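Local structure of glucoamylase (Thermoanaerobacterium thermosaccharolyticum, 1LF6) at residues 271-274 with 275-279; 412-416 with 417-421. The protein hydrolyses terminal 1,4-linked alpha-glucose residues successively from the non-reducing ends of starch-type chains, probably releasing beta-D-glucose. All coordinates share one frame; numbering follows the deposited sequence.

Contact 1. Residues 271-274 with 275-279; sequences NLKN and NYIDE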
loop_
_atom_site.group_PDB
_atom_site.type_symbol
_atom_site.label_atom_id
_atom_site.label_comp_id
_atom_site.label_asym_id
_atom_site.label_seq_id
_atom_site.Cartn_x
_atom_site.Cartn_y
_atom_site.Cartn_z
ATOM N N ASN A 271 -5.384 28.938 3.133
ATOM C CA ASN A 271 -4.963 28.981 1.741
ATOM C C ASN A 271 -4.262 27.677 1.361
ATOM O O ASN A 271 -4.561 27.083 0.328
ATOM C CB ASN A 271 -4.021 30.162 1.507
ATOM C CG ASN A 271 -4.526 31.097 0.434
ATOM O OD1 ASN A 271 -4.821 30.674 -0.689
ATOM N ND2 ASN A 271 -4.628 32.382 0.768
ATOM N N LEU A 272 -3.326 27.242 2.202
ATOM C CA LEU A 272 -2.589 26.006 1.961
ATOM C C LEU A 272 -3.541 24.824 1.916
ATOM O O LEU A 272 -3.452 23.970 1.037
ATOM C CB LEU A 272 -1.560 25.763 3.068
ATOM C CG LEU A 272 -0.276 26.591 3.080
ATOM C CD1 LEU A 272 0.538 26.219 4.309
ATOM C CD2 LEU A 272 0.526 26.335 1.810
ATOM N N LYS A 273 -4.449 24.785 2.880
ATOM C CA LYS A 273 -5.418 23.710 2.972
ATOM C C LYS A 273 -6.328 23.673 1.745
ATOM O O LYS A 273 -6.518 22.619 1.136
ATOM C CB LYS A 273 -6.247 23.875 4.243
ATOM C CG LYS A 273 -7.214 22.741 4.506
ATOM C CD LYS A 273 -7.919 22.938 5.831
ATOM C CE LYS A 273 -9.081 21.978 5.976
ATOM N NZ LYS A 273 -9.868 22.278 7.202
ATOM N N ASN A 274 -6.882 24.823 1.376
ATOM C CA ASN A 274 -7.754 24.882 0.217
ATOM C C ASN A 274 -7.015 24.505 -1.068
ATOM O O ASN A 274 -7.577 23.843 -1.941
ATOM C CB ASN A 274 -8.377 26.279 0.079
ATOM C CG ASN A 274 -9.333 26.613 1.220
ATOM O OD1 ASN A 274 -10.064 25.749 1.704
ATOM N ND2 ASN A 274 -9.338 27.872 1.641
ATOM N N ASN A 275 -5.759 24.927 -1.186
ATOM C CA ASN A 275 -4.965 24.611 -2.373
ATOM C C ASN A 275 -4.727 23.105 -2.457
ATOM O O ASN A 275 -4.713 22.523 -3.543
ATOM C CB ASN A 275 -3.612 25.334 -2.331
ATOM C CG ASN A 275 -3.741 26.839 -2.527
ATOM O OD1 ASN A 275 -2.763 27.576 -2.403
ATOM N ND2 ASN A 275 -4.947 27.298 -2.839
ATOM N N TYR A 276 -4.527 22.481 -1.300
ATOM C CA TYR A 276 -4.293 21.043 -1.246
ATOM C C TYR A 276 -5.544 20.334 -1.740
ATOM O O TYR A 276 -5.479 19.465 -2.615
ATOM C CB TYR A 276 -3.976 20.613 0.191
ATOM C CG TYR A 276 -3.698 19.132 0.362
ATOM C CD1 TYR A 276 -2.421 18.608 0.163
ATOM C CD2 TYR A 276 -4.718 18.254 0.730
ATOM C CE1 TYR A 276 -2.164 17.238 0.331
ATOM C CE2 TYR A 276 -4.474 16.888 0.899
ATOM C CZ TYR A 276 -3.198 16.389 0.700
ATOM O OH TYR A 276 -2.964 15.042 0.876
ATOM N N ILE A 277 -6.687 20.732 -1.187
ATOM C CA ILE A 277 -7.975 20.149 -1.548
ATOM C C ILE A 277 -8.338 20.372 -3.016
ATOM O O ILE A 277 -8.760 19.438 -3.700
ATOM C CB ILE A 277 -9.106 20.722 -0.656
ATOM C CG1 ILE A 277 -8.856 20.336 0.801
ATOM C CG2 ILE A 277 -10.461 20.204 -1.120
ATOM C CD1 ILE A 277 -9.796 21.014 1.790
ATOM N N ASP A 278 -8.171 21.602 -3.499
ATOM C CA ASP A 278 -8.498 21.927 -4.887
ATOM C C ASP A 278 -7.717 21.078 -5.884
ATOM O O ASP A 278 -8.266 20.624 -6.887
ATOM C CB ASP A 278 -8.229 23.409 -5.191
ATOM C CG ASP A 278 -9.134 24.344 -4.414
ATOM O OD1 ASP A 278 -10.318 24.000 -4.208
ATOM O OD2 ASP A 278 -8.665 25.436 -4.022
ATOM N N GLU A 279 -6.432 20.875 -5.611
ATOM C CA GLU A 279 -5.592 20.085 -6.502
ATOM C C GLU A 279 -6.122 18.662 -6.630
ATOM O O GLU A 279 -6.175 18.102 -7.730
ATOM C CB GLU A 279 -4.149 20.060 -5.993
ATOM C CG GLU A 279 -3.124 20.375 -7.068
ATOM C CD GLU A 279 -1.694 20.385 -6.551
ATOM O OE1 GLU A 279 -0.784 20.745 -7.332
ATOM O OE2 GLU A 279 -1.473 20.034 -5.373
#

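Contact 2. Residues 412-416 with 417-421; sequences DLYDS and LVKPL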
loop_
_atom_site.group_PDB
_atom_site.type_symbol
_atom_site.label_atom_id
_atom_site.label_comp_id
_atom_site.label_asym_id
_atom_site.label_seq_id
_atom_site.Cartn_x
_atom_site.Cartn_y
_atom_site.Cartn_z
ATOM N N ASP A 412 3.665 1.045 -30.371
ATOM C CA ASP A 412 4.987 1.638 -30.529
ATOM C C ASP A 412 5.998 0.953 -29.610
ATOM O O ASP A 412 7.201 1.132 -29.763
ATOM C CB ASP A 412 4.910 3.126 -30.196
ATOM C CG ASP A 412 4.404 3.375 -28.789
ATOM O OD1 ASP A 412 5.207 3.783 -27.923
ATOM O OD2 ASP A 412 3.201 3.150 -28.544
ATOM N N LEU A 413 5.507 0.163 -28.659
ATOM C CA LEU A 413 6.389 -0.525 -27.717
ATOM C C LEU A 413 6.707 -1.964 -28.125
ATOM O O LEU A 413 7.292 -2.726 -27.349
ATOM C CB LEU A 413 5.765 -0.517 -26.317
ATOM C CG LEU A 413 5.517 0.848 -25.670
ATOM C CD1 LEU A 413 4.830 0.655 -24.326
ATOM C CD2 LEU A 413 6.841 1.595 -25.507
ATOM N N TYR A 414 6.338 -2.328 -29.349
ATOM C CA TYR A 414 6.572 -3.683 -29.837
ATOM C C TYR A 414 8.031 -4.135 -29.761
ATOM O O TYR A 414 8.320 -5.208 -29.229
ATOM C CB TYR A 414 6.074 -3.824 -31.281
ATOM C CG TYR A 414 6.289 -5.208 -31.847
ATOM C CD1 TYR A 414 5.589 -6.303 -31.344
ATOM C CD2 TYR A 414 7.223 -5.430 -32.861
ATOM C CE1 TYR A 414 5.812 -7.582 -31.831
ATOM C CE2 TYR A 414 7.454 -6.707 -33.357
ATOM C CZ TYR A 414 6.746 -7.780 -32.837
ATOM O OH TYR A 414 6.976 -9.048 -33.311
ATOM N N ASP A 415 8.943 -3.327 -30.294
ATOM C CA ASP A 415 10.367 -3.667 -30.293
ATOM C C ASP A 415 11.024 -3.656 -28.921
ATOM O O ASP A 415 11.819 -4.539 -28.604
ATOM C CB ASP A 415 11.159 -2.713 -31.202
ATOM C CG ASP A 415 10.848 -2.904 -32.672
ATOM O OD1 ASP A 415 10.979 -4.043 -33.171
ATOM O OD2 ASP A 415 10.482 -1.908 -33.335
ATOM N N SER A 416 10.703 -2.658 -28.107
ATOM C CA SER A 416 11.324 -2.537 -26.793
ATOM C C SER A 416 10.639 -3.280 -25.645
ATOM O O SER A 416 11.276 -3.556 -24.626
ATOM C CB SER A 416 11.451 -1.057 -26.418
ATOM O OG SER A 416 10.174 -0.461 -26.256
ATOM N N LEU A 417 9.362 -3.614 -25.806
ATOM C CA LEU A 417 8.626 -4.281 -24.735
ATOM C C LEU A 417 7.979 -5.619 -25.098
ATOM O O LEU A 417 8.294 -6.656 -24.509
ATOM C CB LEU A 417 7.549 -3.328 -24.203
ATOM C CG LEU A 417 6.715 -3.661 -22.957
ATOM C CD1 LEU A 417 5.811 -4.869 -23.202
ATOM C CD2 LEU A 417 7.651 -3.911 -21.795
ATOM N N VAL A 418 7.075 -5.587 -26.067
ATOM C CA VAL A 418 6.343 -6.775 -26.481
ATOM C C VAL A 418 7.181 -7.934 -26.995
ATOM O O VAL A 418 7.107 -9.039 -26.453
ATOM C CB VAL A 418 5.275 -6.411 -27.539
ATOM C CG1 VAL A 418 4.516 -7.654 -27.971
ATOM C CG2 VAL A 418 4.314 -5.364 -26.959
ATOM N N LYS A 419 7.981 -7.696 -28.029
ATOM C CA LYS A 419 8.796 -8.765 -28.597
ATOM C C LYS A 419 9.765 -9.399 -27.597
ATOM O O LYS A 419 9.821 -10.620 -27.479
ATOM C CB LYS A 419 9.551 -8.258 -29.834
ATOM C CG LYS A 419 10.438 -9.298 -30.496
ATOM C CD LYS A 419 10.640 -8.978 -31.977
ATOM C CE LYS A 419 11.823 -9.735 -32.555
ATOM N NZ LYS A 419 11.781 -11.189 -32.250
ATOM N N PRO A 420 10.542 -8.589 -26.863
ATOM C CA PRO A 420 11.456 -9.237 -25.912
ATOM C C PRO A 420 10.750 -10.086 -24.844
ATOM O O PRO A 420 11.223 -11.171 -24.495
ATOM C CB PRO A 420 12.244 -8.063 -25.321
ATOM C CG PRO A 420 11.346 -6.870 -25.554
ATOM C CD PRO A 420 10.761 -7.134 -26.911
ATOM N N LEU A 421 9.619 -9.608 -24.336
ATOM C CA LEU A 421 8.888 -10.360 -23.318
ATOM C C LEU A 421 8.222 -11.593 -23.909
ATOM O O LEU A 421 8.222 -12.658 -23.292
ATOM C CB LEU A 421 7.842 -9.473 -22.634
ATOM C CG LEU A 421 8.396 -8.381 -21.718
ATOM C CD1 LEU A 421 7.245 -7.581 -21.134
ATOM C CD2 LEU A 421 9.240 -9.014 -20.599
#

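Contact 1. Residues 271-274 with 275-279
N275 folds its amide back over the preceding turn of the helix: its CG lies 3.0 Å from N271 O, because the first torsion (chi1 -70°) puts CG beside its own backbone N and anti to the carbonyl carbon. N275 ND2 is 3.2 Å from N271 O, but the angle is too poor for a hydrogen bond, so the amide lies against the carbonyl without being bonded to it. That carbonyl is used by the backbone, N275 N to N271 O at 2.9 Å. Three further i to i+4 bonds follow, of which I277 N to K273 O (3.0 Å) is the straightest at 168° at the hydrogen.

The tightly packed side is the buried one: L272 and Y276 touch F125 and T126 of strand 118-126, and Y276 OH bonds L105 O. Beside it, K273 and I277 make a single moderate contact, side by side and pointing the same way, with K273 CG 4.1 Å from I277 CD1; the extended lysine carries NZ on to a salt bridge with D123.

The side of N271, N274 and D278 faces solvent and has few side-chain contacts. N271 OD1 comes no nearer than 4.0 Å to N275 ND2, with the amide planes 62° apart. D278 OD2 sits 2.8 Å from N274 O, an approach of two acceptors that would probably be mildly unfavourable. With an alanine here in place of N275, N271 OD1 is likely to lose its side-chain neighbour and N271 O the group lying against it. The bonding across this turn is therefore the run of i to i+4 backbone bonds, while the N271/N275 and N274/D278 approaches bring polar side chains close without a bond from them.

Contact 2. Residues 412-416 with 417-421
L413 and L417 meet through both backbone and side chain, and the hydrogen bonds show an irregular start to the helix. L413, at the N-cap position, offers one carbonyl to two donors: L417 N at 2.7 Å, an i to i+4 bond bent to 141° at the hydrogen, and V418 N at 3.1 Å, an i to i+5 bond. Y414 O then takes K419 N at 2.8 Å, in the carbonyl plane and nearly straight (172°); V418 N, the usual i+4 donor, is poorly angled toward it. These i+5 bonds define a pi-type turn. P420 lacks an N-H and makes no bond to the turn before; instead its ring packs on two carbonyls, CD 3.3 Å from D415 O and CG 3.4 Å from S416 O, where the helix kinks.

Among apolar contacts, L413 CB and L417 CB lie 3.9 Å apart. Y414, its CG anti to the backbone N (chi1 180°), runs across V418 at about a right angle, with CD1 3.8 Å from V418 CG1. K419 lays CB over one face of the Y414 ring, 4.1 Å above its plane and offset toward the rim, while its CD passes alongside Y414 OH.

The polar ends find partners elsewhere: Y414 OH bonds D467, and K419, bent at its last torsion, forms a salt bridge with D423 one turn on. L417 and P420 face V372 of helix 358-375, whereas V418 and Y414 face helix 445-464. The whole is a pi-type turn at the helix start, followed by a proline kink, in a helix packed among neighbouring helices of the (alpha/alpha) barrel.

Overall arrangement
Contact 1 precedes contact 2 along the chain, and they share no helix or sheet. Residues 271-279 belong to helix 269-284, in the N-terminal glucodextranase-type region, where the helix packs against strand 118-126 of the large antiparallel sheet. Residues 412-421 span the start of helix 414-428, in the family 15 glycoside hydrolase region, the helical barrel. The centres of contact 1 and contact 2 are about 41 Å apart, and the nearest atoms of contact 1 and contact 2 about 26 Å apart, so the two do not touch. Both lie away from the predicted catalytic glutamates, E435 and E438. Each is thus local helix architecture in a separate part of this two-part enzyme, one on a helix lying on the beta domain, the other in the helical barrel.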